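Local coordinates for protein putative alpha-N-acetylgalactosaminidase (Bacillus halodurans C-125, PDB 3CC1) that probably removes terminal alpha-linked N-acetylgalactosamine from glycoconjugates, as a glycoside hydrolase related to the alpha-galactosidases, at residues A[24-29]-A[84-89]; A[54-59]-A[110-115]; A[304-309]-A[422-427]. All coordinates share one frame; numbering follows the deposited sequence.

Interaction 1: A[24-29]-A[84-89]; sequences ASVTEE and TNRFPS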
ATOM      1  N   ALA A  24       9.690 -30.449  13.472  1.00 22.42           N
ATOM      2  CA  ALA A  24      11.054 -30.941  13.235  1.00 23.32           C
ATOM      3  C   ALA A  24      11.242 -32.393  13.738  1.00 23.87           C
ATOM      4  O   ALA A  24      12.320 -32.959  13.618  1.00 26.06           O
ATOM      5  CB  ALA A  24      12.099 -29.989  13.910  1.00 22.57           C
ATOM      6  N   SER A  25      10.182 -33.006  14.256  1.00 23.91           N
ATOM      7  CA  SER A  25      10.329 -34.193  15.117  1.00 23.78           C
ATOM      8  C   SER A  25       9.674 -35.485  14.597  1.00 22.80           C
ATOM      9  O   SER A  25       9.493 -36.446  15.371  1.00 22.20           O
ATOM     10  CB  SER A  25       9.739 -33.878  16.510  1.00 24.47           C
ATOM     11  OG  SER A  25       8.321 -33.981  16.469  1.00 25.97           O
ATOM     12  N   VAL A  26       9.355 -35.561  13.307  1.00 21.78           N
ATOM     13  CA  VAL A  26       8.652 -36.753  12.783  1.00 21.61           C
ATOM     14  C   VAL A  26       9.455 -38.039  13.037  1.00 22.17           C
ATOM     15  O   VAL A  26      10.722 -38.075  12.994  1.00 22.26           O
ATOM     16  CB  VAL A  26       8.287 -36.631  11.255  1.00 21.13           C
ATOM     17  CG1 VAL A  26       9.525 -36.807  10.364  1.00 20.71           C
ATOM     18  CG2 VAL A  26       7.204 -37.610  10.873  1.00 21.36           C
ATOM     19  N   THR A  27       8.723 -39.110  13.305  1.00 22.24           N
ATOM     20  CA  THR A  27       9.346 -40.427  13.458  1.00 22.08           C
ATOM     21  C   THR A  27       9.131 -41.278  12.240  1.00 23.05           C
ATOM     22  O   THR A  27       8.259 -41.027  11.395  1.00 23.03           O
ATOM     23  CB  THR A  27       8.761 -41.189  14.647  1.00 22.37           C
ATOM     24  OG1 THR A  27       7.436 -41.582  14.315  1.00 22.13           O
ATOM     25  CG2 THR A  27       8.780 -40.376  15.925  1.00 19.82           C
ATOM     26  N   GLU A  28       9.915 -42.340  12.163  1.00 23.55           N
ATOM     27  CA  GLU A  28       9.866 -43.270  11.035  1.00 23.57           C
ATOM     28  C   GLU A  28       8.488 -43.948  10.900  1.00 23.25           C
ATOM     29  O   GLU A  28       7.976 -44.144   9.810  1.00 22.46           O
ATOM     30  CB  GLU A  28      10.965 -44.298  11.273  1.00 25.24           C
ATOM     31  CG  GLU A  28      10.907 -45.575  10.614  1.00 28.08           C
ATOM     32  CD  GLU A  28      12.103 -46.439  11.080  1.00 32.92           C
ATOM     33  OE1 GLU A  28      13.236 -45.921  11.084  1.00 30.30           O
ATOM     34  OE2 GLU A  28      11.897 -47.610  11.493  1.00 37.35           O
ATOM     35  N   GLU A  29       7.889 -44.293  12.030  1.00 22.74           N
ATOM     36  CA  GLU A  29       6.545 -44.873  12.045  1.00 22.71           C
ATOM     37  C   GLU A  29       5.504 -43.898  11.495  1.00 21.78           C
ATOM     38  O   GLU A  29       4.602 -44.303  10.742  1.00 20.89           O
ATOM     39  CB  GLU A  29       6.170 -45.318  13.455  1.00 23.78           C
ATOM     40  CG  GLU A  29       4.778 -45.950  13.588  1.00 25.54           C
ATOM     41  CD  GLU A  29       3.670 -44.909  13.730  1.00 30.78           C
ATOM     42  OE1 GLU A  29       3.935 -43.813  14.313  1.00 31.87           O
ATOM     43  OE2 GLU A  29       2.524 -45.204  13.295  1.00 30.90           O
ATOM     44  N   THR A  84      18.694 -41.443  15.293  1.00 24.83           N
ATOM     45  CA  THR A  84      18.361 -42.864  15.413  1.00 25.91           C
ATOM     46  C   THR A  84      17.273 -43.196  16.442  1.00 25.66           C
ATOM     47  O   THR A  84      16.691 -44.241  16.374  1.00 27.04           O
ATOM     48  CB  THR A  84      19.603 -43.725  15.660  1.00 26.55           C
ATOM     49  OG1 THR A  84      20.329 -43.188  16.771  1.00 26.86           O
ATOM     50  CG2 THR A  84      20.490 -43.754  14.385  1.00 26.85           C
ATOM     51  N   ASN A  85      16.950 -42.291  17.353  1.00 26.43           N
ATOM     52  CA  ASN A  85      15.783 -42.482  18.235  1.00 25.73           C
ATOM     53  C   ASN A  85      14.487 -42.383  17.428  1.00 25.52           C
ATOM     54  O   ASN A  85      13.539 -43.150  17.615  1.00 25.27           O
ATOM     55  CB  ASN A  85      15.795 -41.465  19.386  1.00 26.45           C
ATOM     56  CG  ASN A  85      15.816 -40.005  18.908  1.00 26.37           C
ATOM     57  OD1 ASN A  85      16.531 -39.654  17.994  1.00 27.43           O
ATOM     58  ND2 ASN A  85      15.036 -39.160  19.554  1.00 28.97           N
ATOM     59  N   ARG A  86      14.482 -41.459  16.469  1.00 24.99           N
ATOM     60  CA  ARG A  86      13.302 -41.211  15.629  1.00 24.80           C
ATOM     61  C   ARG A  86      13.285 -42.147  14.420  1.00 24.22           C
ATOM     62  O   ARG A  86      12.239 -42.563  13.953  1.00 23.18           O
ATOM     63  CB  ARG A  86      13.254 -39.757  15.183  1.00 24.47           C
ATOM     64  CG  ARG A  86      12.855 -38.807  16.319  1.00 25.41           C
ATOM     65  CD  ARG A  86      13.199 -37.367  16.016  1.00 27.74           C
ATOM     66  NE  ARG A  86      12.746 -37.017  14.683  1.00 26.43           N
ATOM     67  CZ  ARG A  86      13.234 -36.026  13.951  1.00 26.38           C
ATOM     68  NH1 ARG A  86      14.187 -35.221  14.448  1.00 26.17           N
ATOM     69  NH2 ARG A  86      12.775 -35.857  12.708  1.00 24.79           N
ATOM     70  N   PHE A  87      14.470 -42.482  13.942  1.00 23.48           N
ATOM     71  CA  PHE A  87      14.624 -43.308  12.756  1.00 23.23           C
ATOM     72  C   PHE A  87      15.489 -44.530  13.087  1.00 23.93           C
ATOM     73  O   PHE A  87      16.658 -44.604  12.716  1.00 22.58           O
ATOM     74  CB  PHE A  87      15.226 -42.499  11.599  1.00 23.60           C
ATOM     75  CG  PHE A  87      14.400 -41.327  11.172  1.00 21.31           C
ATOM     76  CD1 PHE A  87      13.257 -41.498  10.413  1.00 22.31           C
ATOM     77  CD2 PHE A  87      14.756 -40.042  11.555  1.00 22.07           C
ATOM     78  CE1 PHE A  87      12.481 -40.396  10.043  1.00 23.59           C
ATOM     79  CE2 PHE A  87      13.971 -38.942  11.207  1.00 24.44           C
ATOM     80  CZ  PHE A  87      12.848 -39.126  10.447  1.00 22.82           C
ATOM     81  N   PRO A  88      14.926 -45.487  13.827  1.00 24.19           N
ATOM     82  CA  PRO A  88      15.768 -46.623  14.249  1.00 24.97           C
ATOM     83  C   PRO A  88      16.327 -47.460  13.101  1.00 24.59           C
ATOM     84  O   PRO A  88      17.385 -48.043  13.259  1.00 24.81           O
ATOM     85  CB  PRO A  88      14.869 -47.446  15.162  1.00 24.82           C
ATOM     86  CG  PRO A  88      13.554 -46.763  15.176  1.00 24.95           C
ATOM     87  CD  PRO A  88      13.539 -45.602  14.266  1.00 24.09           C
ATOM     88  N   SER A  89      15.664 -47.482  11.952  1.00 24.66           N
ATOM     89  CA  SER A  89      16.183 -48.240  10.802  1.00 24.58           C
ATOM     90  C   SER A  89      17.466 -47.604  10.247  1.00 25.00           C
ATOM     91  O   SER A  89      18.172 -48.222   9.460  1.00 25.12           O
ATOM     92  CB  SER A  89      15.144 -48.353   9.678  1.00 24.75           C
ATOM     93  OG  SER A  89      14.799 -47.061   9.113  1.00 23.93           O
TER
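Residues 24-28 run at 34° to residues 86-89, with the CA atoms of Thr27 and Arg86 4.6 Å apart. Glu28 N donates to Arg86 O over 2.9 Å. The bend of Arg86 at chi3 (48°) lays one guanidinium face against Ser25 CA; Ala24 O lies over a face too, in poor line for a bond. NE and NH2 of Arg86 both grip Val26 O, side-on and in the guanidinium plane. Arg86 NE lies 2.8 Å from Val26 O, the N-H...O angle 157°. The NH2 bond falls on a carbonyl lone pair, whereas NE stands above the carbonyl plane; NH1 bonds to Gln55 O. Glu28, extended with CG anti to the backbone N, reaches Ser89: Glu28 OE1 accepts from Ser89 N at 3.0 Å on the syn lone pair, and from Ser89 OG at 2.8 Å from above the carboxylate plane. Between these polar ends the Phe87 ring packs obliquely, its CD1 3.7 Å from Glu28 CB and its CZ 4.1 Å from Val26 CG1. Thr27 is the N-cap of helix 28-41: its side chain caps a backbone N just past Glu29 and Glu30 OE1 accepts from Thr27 N, a capping box beside a beta-alpha loop of the TIM barrel.

Interaction 2: A[54-59]-A[110-115]; sequences IQWYEP and FGIHIM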
ATOM      1  N   ILE A  54      13.017 -30.423   7.954  1.00 22.31           N
ATOM      2  CA  ILE A  54      14.297 -30.153   8.540  1.00 22.08           C
ATOM      3  C   ILE A  54      14.455 -30.739   9.955  1.00 22.28           C
ATOM      4  O   ILE A  54      13.477 -31.047  10.645  1.00 22.09           O
ATOM      5  CB  ILE A  54      14.611 -28.640   8.593  1.00 21.94           C
ATOM      6  CG1 ILE A  54      13.581 -27.873   9.440  1.00 22.58           C
ATOM      7  CG2 ILE A  54      14.755 -28.052   7.207  1.00 20.90           C
ATOM      8  CD1 ILE A  54      14.062 -26.497   9.945  1.00 21.70           C
ATOM      9  N   GLN A  55      15.706 -30.893  10.324  1.00 23.01           N
ATOM     10  CA  GLN A  55      16.127 -31.253  11.683  1.00 23.58           C
ATOM     11  C   GLN A  55      15.889 -32.728  11.980  1.00 22.73           C
ATOM     12  O   GLN A  55      15.754 -33.142  13.123  1.00 21.98           O
ATOM     13  CB  GLN A  55      15.513 -30.291  12.729  1.00 23.53           C
ATOM     14  CG  GLN A  55      16.132 -28.892  12.586  1.00 27.59           C
ATOM     15  CD  GLN A  55      15.539 -27.832  13.504  1.00 32.75           C
ATOM     16  OE1 GLN A  55      16.280 -27.165  14.214  1.00 40.27           O
ATOM     17  NE2 GLN A  55      14.232 -27.612  13.422  1.00 32.76           N
ATOM     18  N   TRP A  56      15.861 -33.503  10.907  1.00 21.48           N
ATOM     19  CA  TRP A  56      15.829 -34.942  10.985  1.00 21.26           C
ATOM     20  C   TRP A  56      17.103 -35.534  11.602  1.00 21.26           C
ATOM     21  O   TRP A  56      17.112 -36.718  11.920  1.00 21.02           O
ATOM     22  CB  TRP A  56      15.558 -35.559   9.587  1.00 20.72           C
ATOM     23  CG  TRP A  56      16.383 -34.977   8.463  1.00 19.25           C
ATOM     24  CD1 TRP A  56      15.986 -34.015   7.604  1.00 18.66           C
ATOM     25  CD2 TRP A  56      17.727 -35.326   8.081  1.00 18.56           C
ATOM     26  NE1 TRP A  56      17.001 -33.701   6.730  1.00 21.12           N
ATOM     27  CE2 TRP A  56      18.075 -34.507   6.988  1.00 19.95           C
ATOM     28  CE3 TRP A  56      18.670 -36.239   8.558  1.00 17.86           C
ATOM     29  CZ2 TRP A  56      19.302 -34.578   6.375  1.00 19.75           C
ATOM     30  CZ3 TRP A  56      19.880 -36.313   7.945  1.00 17.33           C
ATOM     31  CH2 TRP A  56      20.200 -35.485   6.864  1.00 17.53           C
ATOM     32  N   TYR A  57      18.103 -34.660  11.864  1.00 21.31           N
ATOM     33  CA  TYR A  57      19.450 -35.012  12.342  1.00 20.33           C
ATOM     34  C   TYR A  57      19.678 -34.549  13.786  1.00 21.33           C
ATOM     35  O   TYR A  57      20.776 -34.658  14.311  1.00 21.13           O
ATOM     36  CB  TYR A  57      20.520 -34.389  11.403  1.00 20.77           C
ATOM     37  CG  TYR A  57      20.168 -32.965  11.045  1.00 21.73           C
ATOM     38  CD1 TYR A  57      20.358 -31.935  11.981  1.00 22.21           C
ATOM     39  CD2 TYR A  57      19.571 -32.654   9.826  1.00 20.46           C
ATOM     40  CE1 TYR A  57      19.983 -30.632  11.683  1.00 22.69           C
ATOM     41  CE2 TYR A  57      19.210 -31.362   9.524  1.00 20.86           C
ATOM     42  CZ  TYR A  57      19.403 -30.359  10.470  1.00 21.58           C
ATOM     43  OH  TYR A  57      19.064 -29.052  10.187  1.00 25.55           O
ATOM     44  N   GLU A  58      18.616 -34.040  14.419  1.00 22.34           N
ATOM     45  CA  GLU A  58      18.717 -33.352  15.703  1.00 24.97           C
ATOM     46  C   GLU A  58      17.923 -34.054  16.801  1.00 25.07           C
ATOM     47  O   GLU A  58      16.755 -33.744  16.988  1.00 26.23           O
ATOM     48  CB  GLU A  58      18.209 -31.904  15.572  1.00 24.71           C
ATOM     49  CG  GLU A  58      18.509 -31.005  16.779  1.00 31.11           C
ATOM     50  CD  GLU A  58      18.698 -29.509  16.379  1.00 38.00           C
ATOM     51  OE1 GLU A  58      18.966 -29.242  15.178  1.00 42.17           O
ATOM     52  OE2 GLU A  58      18.606 -28.612  17.262  1.00 41.87           O
ATOM     53  N   PRO A  59      18.528 -35.043  17.485  1.00 25.31           N
ATOM     54  CA  PRO A  59      17.787 -35.673  18.562  1.00 25.82           C
ATOM     55  C   PRO A  59      17.815 -34.709  19.729  1.00 26.54           C
ATOM     56  O   PRO A  59      18.694 -33.829  19.820  1.00 28.08           O
ATOM     57  CB  PRO A  59      18.617 -36.923  18.890  1.00 26.37           C
ATOM     58  CG  PRO A  59      20.021 -36.502  18.579  1.00 25.48           C
ATOM     59  CD  PRO A  59      19.879 -35.617  17.336  1.00 24.67           C
ATOM     60  N   PHE A 110      10.754 -40.461  -2.091  1.00 21.91           N
ATOM     61  CA  PHE A 110      11.232 -40.022  -0.782  1.00 22.26           C
ATOM     62  C   PHE A 110      12.007 -38.719  -0.893  1.00 21.63           C
ATOM     63  O   PHE A 110      12.863 -38.559  -1.752  1.00 20.69           O
ATOM     64  CB  PHE A 110      12.135 -41.081  -0.116  1.00 22.34           C
ATOM     65  CG  PHE A 110      12.681 -40.650   1.245  1.00 22.15           C
ATOM     66  CD1 PHE A 110      11.825 -40.350   2.290  1.00 23.23           C
ATOM     67  CD2 PHE A 110      14.024 -40.485   1.445  1.00 23.21           C
ATOM     68  CE1 PHE A 110      12.308 -39.937   3.516  1.00 22.31           C
ATOM     69  CE2 PHE A 110      14.525 -40.101   2.687  1.00 22.74           C
ATOM     70  CZ  PHE A 110      13.676 -39.817   3.711  1.00 23.19           C
ATOM     71  N   GLY A 111      11.634 -37.766  -0.053  1.00 21.54           N
ATOM     72  CA  GLY A 111      12.254 -36.466  -0.054  1.00 21.46           C
ATOM     73  C   GLY A 111      12.688 -36.009   1.330  1.00 21.50           C
ATOM     74  O   GLY A 111      12.157 -36.457   2.352  1.00 20.94           O
ATOM     75  N   ILE A 112      13.670 -35.107   1.343  1.00 21.74           N
ATOM     76  CA  ILE A 112      14.141 -34.459   2.572  1.00 21.87           C
ATOM     77  C   ILE A 112      14.326 -32.986   2.359  1.00 22.91           C
ATOM     78  O   ILE A 112      14.492 -32.521   1.227  1.00 22.03           O
ATOM     79  CB  ILE A 112      15.496 -35.088   3.125  1.00 22.67           C
ATOM     80  CG1 ILE A 112      16.643 -34.843   2.148  1.00 20.35           C
ATOM     81  CG2 ILE A 112      15.316 -36.614   3.411  1.00 22.54           C
ATOM     82  CD1 ILE A 112      18.002 -35.475   2.554  1.00 18.01           C
ATOM     83  N   HIS A 113      14.277 -32.238   3.471  1.00 23.83           N
ATOM     84  CA  HIS A 113      14.755 -30.842   3.497  1.00 23.10           C
ATOM     85  C   HIS A 113      16.072 -30.793   4.184  1.00 23.06           C
ATOM     86  O   HIS A 113      16.283 -31.443   5.190  1.00 23.34           O
ATOM     87  CB  HIS A 113      13.810 -29.893   4.259  1.00 23.29           C
ATOM     88  CG  HIS A 113      12.549 -29.543   3.535  1.00 24.19           C
ATOM     89  ND1 HIS A 113      11.945 -28.299   3.661  1.00 27.60           N
ATOM     90  CD2 HIS A 113      11.734 -30.287   2.745  1.00 25.05           C
ATOM     91  CE1 HIS A 113      10.849 -28.285   2.911  1.00 28.42           C
ATOM     92  NE2 HIS A 113      10.692 -29.479   2.356  1.00 26.52           N
ATOM     93  N   ILE A 114      16.982 -30.019   3.616  1.00 23.27           N
ATOM     94  CA  ILE A 114      18.241 -29.740   4.238  1.00 22.63           C
ATOM     95  C   ILE A 114      18.374 -28.220   4.421  1.00 23.58           C
ATOM     96  O   ILE A 114      17.714 -27.447   3.733  1.00 23.09           O
ATOM     97  CB  ILE A 114      19.400 -30.333   3.406  1.00 23.24           C
ATOM     98  CG1 ILE A 114      19.589 -29.558   2.103  1.00 21.48           C
ATOM     99  CG2 ILE A 114      19.145 -31.840   3.141  1.00 20.82           C
ATOM    100  CD1 ILE A 114      20.766 -30.022   1.256  1.00 24.77           C
HETATM  101  N   MSE A 115      19.248 -27.815   5.355  1.00 23.87           N
HETATM  102  CA  MSE A 115      19.669 -26.445   5.537  1.00 23.41           C
HETATM  103  C   MSE A 115      20.928 -26.184   4.719  1.00 23.43           C
HETATM  104  O   MSE A 115      21.827 -27.039   4.592  1.00 24.37           O
HETATM  105  CB  MSE A 115      19.997 -26.188   7.008  1.00 23.41           C
HETATM  106  CG  MSE A 115      18.827 -26.423   7.934  1.00 26.17           C
HETATM  107 SE   MSE A 115      17.475 -25.029   7.820  0.75 22.87          SE
HETATM  108  CE  MSE A 115      18.592 -23.469   8.219  1.00 24.53           C
TER
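Trp56 carries this contact, and its path starts at a CB directed toward strand 110-115. CG sits between the backbone N and the carbonyl carbon (chi1 46°), which together with chi2 (-97°) turns the indole edge to the strand. Trp56 CD1 passes 3.5 Å from His113 O; next in the ring, Trp56 NE1 donates to His113 O over 2.8 Å. That bond is fairly straight, 155° at the hydrogen, and lies in both the indole and carbonyl planes. Farther round, Trp56 CZ2 meets Ile112 CD1 at 4.1 Å and approaches Ile114 CG2 near the ring plane. Tyr57 CD2 sits over the indole centre, 3.6 Å above its plane, which, with the in-plane bond, limits the ring's rotation. Elsewhere on the strand, Ile54 CG2 rests 3.6 Å from His113 CB and touches the selenium of selenomethionine Met115. Tyr57 OH comes 3.5 Å from Met115 CG, but its polar partner is Asp151, as that of His113 ND1 is Asp184. Trp56 and Tyr57 are the central residues of a type I turn, Gln55 to Glu58, which sends both side chains to the strand. This is the C-terminal mouth of a TIM barrel, the end holding the active site in this family.

Interaction 3: A[304-309]-A[422-427]; sequences MMNLWA and HQSMML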
HETATM    1  N   MSE A 304      -7.996 -21.760  -1.011  1.00 21.46           N
HETATM    2  CA  MSE A 304      -6.594 -22.064  -1.067  1.00 21.83           C
HETATM    3  C   MSE A 304      -6.289 -23.053  -2.189  1.00 20.98           C
HETATM    4  O   MSE A 304      -5.389 -22.835  -2.969  1.00 20.63           O
HETATM    5  CB  MSE A 304      -6.097 -22.625   0.284  1.00 21.36           C
HETATM    6  CG  MSE A 304      -4.634 -23.086   0.205  1.00 23.52           C
HETATM    7 SE   MSE A 304      -4.248 -24.221   1.708  0.75 23.40          SE
HETATM    8  CE  MSE A 304      -5.368 -25.695   1.178  1.00 26.88           C
HETATM    9  N   MSE A 305      -7.051 -24.139  -2.260  1.00 20.48           N
HETATM   10  CA  MSE A 305      -6.823 -25.137  -3.286  1.00 21.39           C
HETATM   11  C   MSE A 305      -6.949 -24.527  -4.683  1.00 21.33           C
HETATM   12  O   MSE A 305      -6.178 -24.853  -5.593  1.00 21.63           O
HETATM   13  CB  MSE A 305      -7.787 -26.318  -3.150  1.00 20.86           C
HETATM   14  CG  MSE A 305      -7.577 -27.182  -1.920  1.00 23.85           C
HETATM   15 SE   MSE A 305      -5.844 -28.076  -1.915  0.75 22.34          SE
HETATM   16  CE  MSE A 305      -6.084 -29.265  -3.432  1.00 22.16           C
ATOM     17  N   ASN A 306      -7.886 -23.596  -4.842  1.00 21.99           N
ATOM     18  CA  ASN A 306      -8.161 -23.006  -6.158  1.00 20.99           C
ATOM     19  C   ASN A 306      -6.969 -22.175  -6.655  1.00 20.70           C
ATOM     20  O   ASN A 306      -6.578 -22.258  -7.805  1.00 20.08           O
ATOM     21  CB  ASN A 306      -9.445 -22.161  -6.133  1.00 21.54           C
ATOM     22  CG  ASN A 306     -10.718 -23.017  -6.131  1.00 21.71           C
ATOM     23  OD1 ASN A 306     -10.727 -24.151  -6.636  1.00 20.97           O
ATOM     24  ND2 ASN A 306     -11.790 -22.478  -5.574  1.00 23.37           N
ATOM     25  N   LEU A 307      -6.406 -21.365  -5.778  1.00 19.98           N
ATOM     26  CA  LEU A 307      -5.279 -20.508  -6.135  1.00 20.86           C
ATOM     27  C   LEU A 307      -4.015 -21.338  -6.391  1.00 21.73           C
ATOM     28  O   LEU A 307      -3.273 -21.107  -7.378  1.00 22.79           O
ATOM     29  CB  LEU A 307      -5.026 -19.440  -5.027  1.00 21.11           C
ATOM     30  CG  LEU A 307      -3.750 -18.617  -5.229  1.00 21.68           C
ATOM     31  CD1 LEU A 307      -3.860 -17.839  -6.547  1.00 23.36           C
ATOM     32  CD2 LEU A 307      -3.423 -17.657  -4.023  1.00 21.86           C
ATOM     33  N   TRP A 308      -3.760 -22.295  -5.503  1.00 21.80           N
ATOM     34  CA  TRP A 308      -2.623 -23.205  -5.607  1.00 22.11           C
ATOM     35  C   TRP A 308      -2.718 -24.009  -6.903  1.00 21.66           C
ATOM     36  O   TRP A 308      -1.743 -24.188  -7.589  1.00 21.70           O
ATOM     37  CB  TRP A 308      -2.571 -24.208  -4.442  1.00 22.22           C
ATOM     38  CG  TRP A 308      -1.804 -23.826  -3.170  1.00 22.74           C
ATOM     39  CD1 TRP A 308      -0.878 -24.599  -2.545  1.00 23.76           C
ATOM     40  CD2 TRP A 308      -1.940 -22.636  -2.355  1.00 23.59           C
ATOM     41  NE1 TRP A 308      -0.419 -23.980  -1.411  1.00 22.13           N
ATOM     42  CE2 TRP A 308      -1.056 -22.777  -1.265  1.00 22.62           C
ATOM     43  CE3 TRP A 308      -2.695 -21.469  -2.451  1.00 21.48           C
ATOM     44  CZ2 TRP A 308      -0.936 -21.820  -0.279  1.00 23.76           C
ATOM     45  CZ3 TRP A 308      -2.568 -20.499  -1.446  1.00 24.79           C
ATOM     46  CH2 TRP A 308      -1.691 -20.683  -0.388  1.00 23.02           C
ATOM     47  N   ALA A 309      -3.907 -24.467  -7.230  1.00 21.91           N
ATOM     48  CA  ALA A 309      -4.132 -25.214  -8.495  1.00 21.86           C
ATOM     49  C   ALA A 309      -3.845 -24.360  -9.726  1.00 22.12           C
ATOM     50  O   ALA A 309      -3.059 -24.734 -10.572  1.00 22.17           O
ATOM     51  CB  ALA A 309      -5.576 -25.754  -8.567  1.00 21.45           C
ATOM     52  N   HIS A 422     -14.672 -14.894   1.649  1.00 22.26           N
ATOM     53  CA  HIS A 422     -13.578 -15.871   1.548  1.00 21.75           C
ATOM     54  C   HIS A 422     -13.895 -17.037   0.642  1.00 21.15           C
ATOM     55  O   HIS A 422     -13.124 -17.961   0.553  1.00 22.14           O
ATOM     56  CB  HIS A 422     -13.169 -16.417   2.919  1.00 21.18           C
ATOM     57  CG  HIS A 422     -12.910 -15.363   3.942  1.00 21.46           C
ATOM     58  ND1 HIS A 422     -12.439 -15.662   5.207  1.00 22.42           N
ATOM     59  CD2 HIS A 422     -13.040 -14.012   3.895  1.00 23.07           C
ATOM     60  CE1 HIS A 422     -12.334 -14.542   5.907  1.00 22.37           C
ATOM     61  NE2 HIS A 422     -12.700 -13.529   5.138  1.00 22.20           N
ATOM     62  N   GLN A 423     -15.032 -16.973  -0.039  1.00 21.96           N
ATOM     63  CA  GLN A 423     -15.472 -18.051  -0.895  1.00 20.92           C
ATOM     64  C   GLN A 423     -15.029 -17.808  -2.329  1.00 21.03           C
ATOM     65  O   GLN A 423     -14.933 -16.681  -2.823  1.00 21.36           O
ATOM     66  CB  GLN A 423     -16.991 -18.220  -0.807  1.00 21.25           C
ATOM     67  CG  GLN A 423     -17.512 -19.418  -1.585  1.00 22.38           C
ATOM     68  CD  GLN A 423     -18.994 -19.626  -1.478  1.00 23.75           C
ATOM     69  OE1 GLN A 423     -19.765 -18.703  -1.592  1.00 24.59           O
ATOM     70  NE2 GLN A 423     -19.402 -20.871  -1.261  1.00 27.01           N
ATOM     71  N   SER A 424     -14.802 -18.902  -3.033  1.00 21.29           N
ATOM     72  CA  SER A 424     -14.369 -18.829  -4.397  1.00 21.06           C
ATOM     73  C   SER A 424     -15.151 -19.847  -5.247  1.00 21.67           C
ATOM     74  O   SER A 424     -15.888 -20.689  -4.743  1.00 20.47           O
ATOM     75  CB  SER A 424     -12.879 -19.094  -4.533  1.00 22.02           C
ATOM     76  OG  SER A 424     -12.544 -20.375  -4.030  1.00 22.16           O
HETATM   77  N   MSE A 425     -14.980 -19.726  -6.547  1.00 22.32           N
HETATM   78  CA  MSE A 425     -15.542 -20.692  -7.463  1.00 22.65           C
HETATM   79  C   MSE A 425     -14.566 -20.998  -8.563  1.00 22.53           C
HETATM   80  O   MSE A 425     -14.034 -20.080  -9.223  1.00 24.27           O
HETATM   81  CB  MSE A 425     -16.799 -20.115  -8.067  1.00 23.11           C
HETATM   82  CG  MSE A 425     -17.109 -20.860  -9.344  1.00 28.22           C
HETATM   83 SE   MSE A 425     -18.245 -22.386  -8.901  0.75 35.16          SE
HETATM   84  CE  MSE A 425     -19.610 -21.066  -9.267  1.00 20.45           C
HETATM   85  N   MSE A 426     -14.354 -22.290  -8.808  1.00 22.15           N
HETATM   86  CA  MSE A 426     -13.560 -22.725  -9.948  1.00 21.83           C
HETATM   87  C   MSE A 426     -14.470 -23.191 -11.091  1.00 21.78           C
HETATM   88  O   MSE A 426     -15.276 -24.117 -10.930  1.00 20.63           O
HETATM   89  CB  MSE A 426     -12.585 -23.825  -9.527  1.00 20.59           C
HETATM   90  CG  MSE A 426     -11.721 -24.336 -10.654  1.00 22.12           C
HETATM   91 SE   MSE A 426     -10.374 -23.078 -11.201  0.75 18.15          SE
HETATM   92  CE  MSE A 426      -8.927 -23.559  -9.966  1.00 18.38           C
ATOM     93  N   LEU A 427     -14.366 -22.494 -12.226  1.00 22.05           N
ATOM     94  CA  LEU A 427     -15.196 -22.784 -13.386  1.00 22.49           C
ATOM     95  C   LEU A 427     -14.392 -23.475 -14.476  1.00 22.49           C
ATOM     96  O   LEU A 427     -13.207 -23.174 -14.695  1.00 22.48           O
ATOM     97  CB  LEU A 427     -15.811 -21.508 -13.970  1.00 22.37           C
ATOM     98  CG  LEU A 427     -16.597 -20.562 -13.054  1.00 25.10           C
ATOM     99  CD1 LEU A 427     -16.726 -19.203 -13.673  1.00 27.82           C
ATOM    100  CD2 LEU A 427     -17.979 -21.136 -12.783  1.00 27.93           C
TER
HETATM  101  O   HOH W   1     -14.521 -23.198  -4.649  1.00 33.63           O
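Asn306 and Met426 slide past each other in opposite directions, and this antiparallel overlap of side chains organises the contact between helix 304-309 and strand 424-427. The two axes approach to 8.8 Å and their directions differ by 44°. Asn306 buries more surface than any other residue of the contact, and its CA and that of Met426 are the nearest pair across it. Both residues point their CB atoms across the interface. Asn306 places CG anti to its carbonyl carbon (chi1 -76°), sending the amide outward to the strand; Met426, a selenomethionine, holds CG anti to its backbone N and then bends at chi2 and chi3, bringing its methyl back to the helix. Consequently Met426 CB lies 3.5 Å from Asn306 OD1 near the strand, while Met426 CE lies 3.4 Å from Asn306 O on the helix backbone. Met426 CE also reaches Ala309 CB at 4.2 Å, about one helical turn farther along.

The amide's two ends have separate duties. Asn306 ND2 donates to Ser424 OG over 2.7 Å, with the hydroxyl oxygen close to the amide plane and an N-H...O angle of 145°. Asn306 ND2 also donates to a water oxygen, 3.0 Å away, which in turn donates to Ser424 O and thus adds a second, indirect link to the same residue. OD1 accepts from Trp401 NE1, so both ends of this buried amide are satisfied and its rotation is probably well defined. Ser424 OG is further engaged with Thr303 OG1 on the helix. Ile337 of helix 335-343 packs against Asn306, Ala309 and Met426, while Phe373 of strand 368-374 touches Asn306 and Ser424. Here a helix of the TIM barrel, probably the catalytic domain, is joined to the C-terminal antiparallel beta domain, an interdomain interface of the two-domain architecture found in alpha-galactosidase relatives.

In the fold
Interactions 1 and 2 are neighbours in the barrel, their centres 11 Å apart, and their segments alternate along the chain: 24-29, 54-59, 84-89, 110-115. They meet directly where Arg86 NH2 lies 3.6 Å from Trp56 CA, and where Ala24 packs on Gln55. Both involve the long loop between strand 49-52 and helix 97-105, which meets the start of helix 28-41 and strand 109-115. Interaction 3 comes later in sequence, with its centre about 36 Å from that of interaction 1 and about 32 Å from that of interaction 2, across the chain's centre. It joins barrel to beta domain, whereas the first two lie within the barrel.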